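Local coordinates for protein adenosine deaminase 1 (Arthrobacter aurescens, PDB 3RYS) that probably catalyses the zinc-dependent hydrolytic deamination of adenine to hypoxanthine, a step of purine salvage and nitrogen catabolism, at residues Phe302-Gln307 and Thr333-Ala338. Residues are numbered along the deposited sequence; the frame is centred on the assembly and turned at random.
Sequences FSVPEQ and TEWVKA
Trp335 turns the edge of its indole ring toward the start of helix 304-317. Two oxygens meet that edge near the ring plane. Gln307 OE1 lies 4.0 Å from Trp335 CH2. Val304 O lies 3.7 Å from Trp335 CZ3. The amide of Gln307 is nearly perpendicular to the indole plane, 84° between the two. Gln307 CB comes in obliquely, 4.0 Å from Trp335 CH2. Val304 adds an apolar touch, its CG1 3.8 Å from Trp335 CZ3. In Trp335, CG is anti to the backbone N (chi1 176°), which helps to direct the six-membered ring at helix 304-317. NE1 is hydrogen-bonded to Thr11 OG1 in the N-terminal loop, where Thr9, Pro13 and Pro14 also touch the side chain. The indole therefore lies between the start of helix 304-317 and the N-terminal residues. Beside the ring, Val304 CG1 meets Val336 CG1 at 4.2 Å, an apolar methyl-to-methyl contact. No hydrogen bond joins the two segments. The helix start has its own cap. Ser303 OG accepts from Glu306 N at 3.1 Å. Glu306 OE1 accepts from Ser303 N at 2.7 Å. This capping box begins helix 304-317, which packs here against the C-terminal helix 322-339. The contact is helix-helix packing at the periphery of the metallo-dependent hydrolase TIM-barrel fold, away from the zinc and adenine site.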
loop_
_atom_site.group_PDB
_atom_site.type_symbol
_atom_site.label_atom_id
_atom_site.label_comp_id
_atom_site.label_asym_id
_atom_site.label_seq_id
_atom_site.Cartn_x
_atom_site.Cartn_y
_atom_site.Cartn_z
ATOM N N PHE A 302 11.392 10.570 -15.938
ATOM C CA PHE A 302 10.318 9.793 -16.531
ATOM C C PHE A 302 9.511 10.634 -17.511
ATOM O O PHE A 302 9.098 11.749 -17.191
ATOM C CB PHE A 302 9.407 9.239 -15.439
ATOM C CG PHE A 302 9.910 7.970 -14.834
ATOM C CD1 PHE A 302 11.125 7.938 -14.174
ATOM C CD2 PHE A 302 9.180 6.802 -14.937
ATOM C CE1 PHE A 302 11.598 6.764 -13.622
ATOM C CE2 PHE A 302 9.648 5.626 -14.388
ATOM C CZ PHE A 302 10.857 5.608 -13.730
ATOM N N SER A 303 9.288 10.093 -18.704
ATOM C CA SER A 303 8.503 10.767 -19.729
ATOM C C SER A 303 7.008 10.531 -19.531
ATOM O O SER A 303 6.602 9.671 -18.749
ATOM C CB SER A 303 8.901 10.256 -21.109
ATOM O OG SER A 303 8.419 8.937 -21.307
ATOM N N VAL A 304 6.193 11.292 -20.256
ATOM C CA VAL A 304 4.747 11.113 -20.221
ATOM C C VAL A 304 4.342 9.682 -20.602
ATOM O O VAL A 304 3.577 9.039 -19.878
ATOM C CB VAL A 304 4.017 12.139 -21.128
ATOM C CG1 VAL A 304 2.579 11.712 -21.373
ATOM C CG2 VAL A 304 4.071 13.529 -20.516
ATOM N N PRO A 305 4.851 9.182 -21.741
ATOM C CA PRO A 305 4.555 7.804 -22.150
ATOM C C PRO A 305 5.028 6.788 -21.113
ATOM O O PRO A 305 4.389 5.754 -20.925
ATOM C CB PRO A 305 5.359 7.641 -23.442
ATOM C CG PRO A 305 5.527 9.026 -23.963
ATOM C CD PRO A 305 5.645 9.900 -22.754
ATOM N N GLU A 306 6.141 7.073 -20.448
ATOM C CA GLU A 306 6.629 6.171 -19.413
ATOM C C GLU A 306 5.679 6.184 -18.213
ATOM O O GLU A 306 5.243 5.124 -17.749
ATOM C CB GLU A 306 8.065 6.527 -19.013
ATOM C CG GLU A 306 9.098 6.179 -20.092
ATOM C CD GLU A 306 10.485 6.749 -19.812
ATOM O OE1 GLU A 306 10.594 7.695 -19.002
ATOM O OE2 GLU A 306 11.469 6.255 -20.405
ATOM N N GLN A 307 5.351 7.384 -17.730
ATOM C CA GLN A 307 4.359 7.567 -16.672
ATOM C C GLN A 307 3.048 6.857 -16.999
ATOM O O GLN A 307 2.446 6.207 -16.141
ATOM C CB GLN A 307 4.078 9.053 -16.454
ATOM C CG GLN A 307 4.909 9.722 -15.374
ATOM C CD GLN A 307 4.630 11.218 -15.281
ATOM O OE1 GLN A 307 4.940 11.974 -16.203
ATOM N NE2 GLN A 307 4.045 11.650 -14.165
ATOM N N THR A 333 -5.025 6.791 -21.640
ATOM C CA THR A 333 -4.956 7.178 -23.026
ATOM C C THR A 333 -5.334 8.619 -23.324
ATOM O O THR A 333 -4.673 9.252 -24.060
ATOM C CB THR A 333 -5.830 6.332 -23.922
ATOM O OG1 THR A 333 -5.548 4.959 -23.738
ATOM C CG2 THR A 333 -5.553 6.674 -25.337
ATOM N N GLU A 334 -6.401 9.129 -22.755
ATOM C CA GLU A 334 -6.695 10.512 -22.896
ATOM C C GLU A 334 -5.658 11.369 -22.256
ATOM O O GLU A 334 -5.233 12.306 -22.816
ATOM C CB GLU A 334 -8.057 10.842 -22.333
ATOM C CG GLU A 334 -9.194 10.541 -23.224
ATOM C CD GLU A 334 -8.925 10.762 -24.686
ATOM O OE1 GLU A 334 -8.813 11.917 -25.112
ATOM O OE2 GLU A 334 -8.851 9.771 -25.421
ATOM N N TRP A 335 -5.258 11.053 -21.059
ATOM C CA TRP A 335 -4.278 11.871 -20.352
ATOM C C TRP A 335 -2.999 12.038 -21.171
ATOM O O TRP A 335 -2.435 13.126 -21.238
ATOM C CB TRP A 335 -3.957 11.277 -18.979
ATOM C CG TRP A 335 -2.886 12.025 -18.246
ATOM C CD1 TRP A 335 -3.033 13.178 -17.538
ATOM C CD2 TRP A 335 -1.499 11.668 -18.153
ATOM N NE1 TRP A 335 -1.824 13.566 -17.008
ATOM C CE2 TRP A 335 -0.868 12.657 -17.370
ATOM C CE3 TRP A 335 -0.732 10.613 -18.659
ATOM C CZ2 TRP A 335 0.500 12.618 -17.078
ATOM C CZ3 TRP A 335 0.623 10.576 -18.369
ATOM C CH2 TRP A 335 1.225 11.574 -17.586
ATOM N N VAL A 336 -2.552 10.954 -21.796
ATOM C CA VAL A 336 -1.351 10.985 -22.624
ATOM C C VAL A 336 -1.508 11.907 -23.827
ATOM O O VAL A 336 -0.629 12.720 -24.114
ATOM C CB VAL A 336 -0.993 9.582 -23.132
ATOM C CG1 VAL A 336 0.174 9.650 -24.104
ATOM C CG2 VAL A 336 -0.675 8.677 -21.967
ATOM N N LYS A 337 -2.639 11.829 -24.483
ATOM C CA LYS A 337 -2.893 12.627 -25.635
ATOM C C LYS A 337 -3.029 14.065 -25.327
ATOM O O LYS A 337 -2.648 14.891 -26.089
ATOM C CB LYS A 337 -4.161 12.172 -26.278
ATOM C CG LYS A 337 -4.023 11.008 -27.096
ATOM C CD LYS A 337 -5.320 10.637 -27.562
ATOM C CE LYS A 337 -5.331 9.237 -27.984
ATOM N NZ LYS A 337 -6.264 9.053 -29.074
ATOM N N ALA A 338 -3.598 14.353 -24.193
ATOM C CA ALA A 338 -3.719 15.702 -23.742
ATOM C C ALA A 338 -2.416 16.265 -23.178
ATOM O O ALA A 338 -2.268 17.431 -23.009
ATOM C CB ALA A 338 -4.768 15.765 -22.727
#